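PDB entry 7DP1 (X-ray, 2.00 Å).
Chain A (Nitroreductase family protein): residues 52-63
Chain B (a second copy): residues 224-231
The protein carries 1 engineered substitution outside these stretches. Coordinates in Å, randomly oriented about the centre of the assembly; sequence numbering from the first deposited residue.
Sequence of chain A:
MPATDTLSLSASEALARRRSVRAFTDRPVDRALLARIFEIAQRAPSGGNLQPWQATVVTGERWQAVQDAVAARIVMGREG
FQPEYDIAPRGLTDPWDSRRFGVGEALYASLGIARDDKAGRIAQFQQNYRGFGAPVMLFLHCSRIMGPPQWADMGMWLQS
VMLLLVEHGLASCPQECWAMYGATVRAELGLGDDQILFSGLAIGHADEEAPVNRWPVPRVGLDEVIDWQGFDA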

# COMPACT_ATOMS: atom_id res chain seq x y z
N PRO A 52 -7.85 -3.91 7.34
CA PRO A 52 -7.13 -4.89 8.18
C PRO A 52 -5.98 -4.31 9.01
O PRO A 52 -5.45 -5.04 9.86
N TRP A 53 -5.60 -3.05 8.80
CA TRP A 53 -4.49 -2.45 9.52
C TRP A 53 -4.76 -2.18 11.01
O TRP A 53 -5.84 -1.73 11.40
N GLN A 54 -3.75 -2.43 11.82
CA GLN A 54 -3.80 -2.09 13.25
C GLN A 54 -2.48 -1.46 13.64
O GLN A 54 -1.43 -1.90 13.16
N ALA A 55 -2.50 -0.47 14.50
CA ALA A 55 -1.25 0.20 14.82
C ALA A 55 -1.08 0.45 16.29
O ALA A 55 -2.02 0.85 16.97
N THR A 56 0.13 0.21 16.77
CA THR A 56 0.51 0.58 18.11
C THR A 56 1.53 1.72 18.05
O THR A 56 2.66 1.55 17.59
N VAL A 57 1.10 2.90 18.50
CA VAL A 57 1.95 4.08 18.46
C VAL A 57 2.63 4.28 19.79
O VAL A 57 1.96 4.47 20.81
N VAL A 58 3.96 4.27 19.77
CA VAL A 58 4.68 4.43 21.03
C VAL A 58 5.57 5.67 21.07
O VAL A 58 6.01 6.17 20.04
N THR A 59 5.79 6.18 22.28
CA THR A 59 6.66 7.32 22.49
C THR A 59 7.23 7.30 23.91
O THR A 59 6.84 6.45 24.73
N GLY A 60 8.14 8.23 24.19
CA GLY A 60 8.76 8.35 25.50
C GLY A 60 9.33 7.03 26.01
O GLY A 60 9.98 6.30 25.26
N GLU A 61 9.02 6.71 27.26
CA GLU A 61 9.58 5.57 27.99
C GLU A 61 9.25 4.21 27.35
O GLU A 61 10.08 3.29 27.38
N ARG A 62 8.04 4.08 26.82
CA ARG A 62 7.62 2.85 26.16
C ARG A 62 8.46 2.62 24.91
O ARG A 62 8.97 1.52 24.67
N TRP A 63 8.59 3.67 24.13
CA TRP A 63 9.40 3.67 22.93
C TRP A 63 10.85 3.37 23.33
O TRP A 63 11.59 2.74 22.59
N GLU B 224 -10.80 1.19 17.41
CA GLU B 224 -10.57 -0.16 16.88
C GLU B 224 -9.29 -0.27 16.09
O GLU B 224 -8.97 -1.34 15.57
N VAL B 225 -8.55 0.82 15.99
CA VAL B 225 -7.41 0.82 15.10
C VAL B 225 -6.08 1.18 15.74
O VAL B 225 -5.05 0.52 15.48
N ILE B 226 -6.09 2.23 16.56
CA ILE B 226 -4.87 2.77 17.11
C ILE B 226 -4.77 2.58 18.62
O ILE B 226 -5.70 2.87 19.37
N ASP B 227 -3.62 2.07 19.05
CA ASP B 227 -3.30 1.99 20.47
C ASP B 227 -2.15 2.95 20.76
O ASP B 227 -1.14 2.94 20.05
N TRP B 228 -2.30 3.79 21.80
CA TRP B 228 -1.28 4.76 22.17
C TRP B 228 -0.50 4.31 23.41
O TRP B 228 -1.09 3.85 24.38
N GLN B 229 0.83 4.45 23.39
CA GLN B 229 1.64 4.04 24.54
C GLN B 229 2.79 5.00 24.82
O GLN B 229 3.57 5.35 23.91
N GLY B 230 2.91 5.42 26.09
CA GLY B 230 3.98 6.29 26.54
C GLY B 230 3.72 7.78 26.42
O GLY B 230 4.59 8.59 26.74
N PHE B 231 2.51 8.14 26.00
CA PHE B 231 2.13 9.54 25.86
C PHE B 231 1.68 10.06 27.21
O PHE B 231 1.63 9.29 28.16

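Packing of side chains where chain B, a second copy of the protein, lays residues 226-229 as a parallel strand beside residues 54-59 of chain A. Backbone hydrogen bonds set the register, for example Val57(A) N to Asp227(B) O (2.7 Å) and Gln229(B) N to Val57(A) O (2.8 Å), so paired side chains emerge on the same face of the sheet. Gln229(B) has the largest area covered, 96 Å². Its side chain (chi1 m, chi2 t) lies on the face shared with Thr56(A), Val58(A) and Asp227(B), and its amide works at both ends: OE1 accepts from Arg62(A) NE (3.1 Å) and Arg62(A) NH2 (3.2 Å), at the edge of the guanidinium, while NE2 donates almost linearly to Asp227(B) OD2 (3.1 Å) within its own strand. Arg62(A), m at chi1, chi2 and chi3, points its CB toward chain B, and its CG lies 3.4 Å from Gly230(B) N. The methyl CG2 of Thr56(A) (chi1 m) sits 3.6 Å from Gln229(B) NE2, and Val58(A) CG1 is 3.9 Å from Gln229(B) CB. Val57(A), with 86 Å² covered, organises the other face. In its t rotamer, CG2 meets Ile226(B) CG2 at 3.7 Å, whereas CG1 reaches Phe231(B) CZ at 3.7 Å and, more loosely, Trp228(B) CE3 at 4.2 Å. Ile226(B) (m, m) also brings its CD1 to 3.8 Å from Ala55(A) CB, extending the apolar patch. Val225(B) (chi1 t, 64 Å² covered) points sideways just before its strand; its CG1 touches CD1 at the edge of the Trp53(A) indole at 3.8 Å. At the other end, Thr59(A) (chi1 t) places CG2 3.5 Å from the centroid of the Phe231(B) ring, a CH-pi contact over one face. Gly230(B) has no side chain; a CB there would clash with Thr59(A) O.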

# COMPACT_ATOMS: atom_id res chain seq x y z
CB PRO A 52 -6.63 -5.91 7.15
CG PRO A 52 -6.41 -5.07 5.89
CD PRO A 52 -7.50 -4.02 5.91
CB TRP A 53 -4.06 -1.14 8.84
CG TRP A 53 -5.16 -0.17 8.55
CD1 TRP A 53 -5.64 0.80 9.37
CD2 TRP A 53 -5.90 -0.08 7.33
NE1 TRP A 53 -6.65 1.49 8.74
CE2 TRP A 53 -6.83 0.97 7.48
CE3 TRP A 53 -5.87 -0.78 6.11
CZ2 TRP A 53 -7.73 1.34 6.48
CZ3 TRP A 53 -6.76 -0.40 5.09
CH2 TRP A 53 -7.68 0.64 5.29
CB GLN A 54 -4.08 -3.32 14.12
CG GLN A 54 -5.51 -3.81 14.06
CD GLN A 54 -5.70 -5.11 14.83
OE1 GLN A 54 -5.74 -6.20 14.24
NE2 GLN A 54 -5.80 -5.01 16.14
CB ALA A 55 -1.13 1.51 14.06
CB THR A 56 1.08 -0.62 18.87
OG1 THR A 56 0.06 -1.62 18.93
CG2 THR A 56 1.50 -0.22 20.30
CB VAL A 57 1.13 5.33 18.12
CG1 VAL A 57 2.02 6.55 18.05
CG2 VAL A 57 0.39 5.09 16.78
CB VAL A 58 5.54 3.18 21.34
CG1 VAL A 58 4.66 1.95 21.43
CG2 VAL A 58 6.64 3.00 20.30
CB THR A 59 5.93 8.66 22.25
OG1 THR A 59 6.89 9.72 22.16
CG2 THR A 59 4.97 8.95 23.42
CB GLU A 61 9.06 5.60 29.44
CG GLU A 61 8.70 4.24 30.04
CD GLU A 61 9.88 3.30 30.25
OE1 GLU A 61 11.04 3.77 30.21
OE2 GLU A 61 9.65 2.09 30.44
CB ARG A 62 6.15 2.94 25.78
CG ARG A 62 5.23 3.09 26.99
CD ARG A 62 5.23 1.84 27.84
NE ARG A 62 4.98 0.66 27.02
CZ ARG A 62 5.88 -0.29 26.79
NH1 ARG A 62 7.09 -0.21 27.33
NH2 ARG A 62 5.56 -1.32 26.02
CB TRP A 63 9.21 5.01 22.20
CG TRP A 63 10.11 5.38 21.06
CD1 TRP A 63 10.54 6.65 20.75
CD2 TRP A 63 10.69 4.52 20.06
NE1 TRP A 63 11.34 6.63 19.64
CE2 TRP A 63 11.45 5.34 19.20
CE3 TRP A 63 10.65 3.15 19.82
CZ2 TRP A 63 12.17 4.82 18.11
CZ3 TRP A 63 11.36 2.64 18.75
CH2 TRP A 63 12.11 3.47 17.91
CB GLU B 224 -11.73 -0.59 15.98
CG GLU B 224 -13.05 -0.79 16.71
CD GLU B 224 -14.11 -1.43 15.83
OE1 GLU B 224 -13.91 -2.59 15.40
OE2 GLU B 224 -15.14 -0.78 15.57
CB VAL B 225 -7.67 1.78 13.94
CG1 VAL B 225 -6.56 1.69 12.96
CG2 VAL B 225 -9.00 1.46 13.26
CB ILE B 226 -4.71 4.27 16.81
CG1 ILE B 226 -5.01 4.57 15.33
CG2 ILE B 226 -3.30 4.72 17.18
CD1 ILE B 226 -3.98 4.04 14.34
CB ASP B 227 -2.92 0.56 20.84
CG ASP B 227 -2.70 0.40 22.33
OD1 ASP B 227 -3.47 0.98 23.11
OD2 ASP B 227 -1.76 -0.33 22.72
CB TRP B 228 -1.92 6.13 22.42
CG TRP B 228 -2.83 6.57 21.30
CD1 TRP B 228 -4.11 6.17 21.07
CD2 TRP B 228 -2.52 7.50 20.25
NE1 TRP B 228 -4.61 6.78 19.95
CE2 TRP B 228 -3.65 7.61 19.43
CE3 TRP B 228 -1.38 8.26 19.93
CZ2 TRP B 228 -3.70 8.44 18.32
CZ3 TRP B 228 -1.43 9.08 18.82
CH2 TRP B 228 -2.58 9.16 18.03
CB GLN B 229 2.20 2.64 24.33
CG GLN B 229 1.18 1.52 24.31
CD GLN B 229 1.84 0.15 24.30
OE1 GLN B 229 2.98 0.01 24.73
NE2 GLN B 229 1.13 -0.86 23.81
CB PHE B 231 1.00 9.71 24.84
CG PHE B 231 1.41 9.47 23.42
CD1 PHE B 231 1.55 10.54 22.54
CD2 PHE B 231 1.62 8.18 22.94
CE1 PHE B 231 1.91 10.33 21.22
CE2 PHE B 231 1.99 7.97 21.62
CZ PHE B 231 2.13 9.04 20.76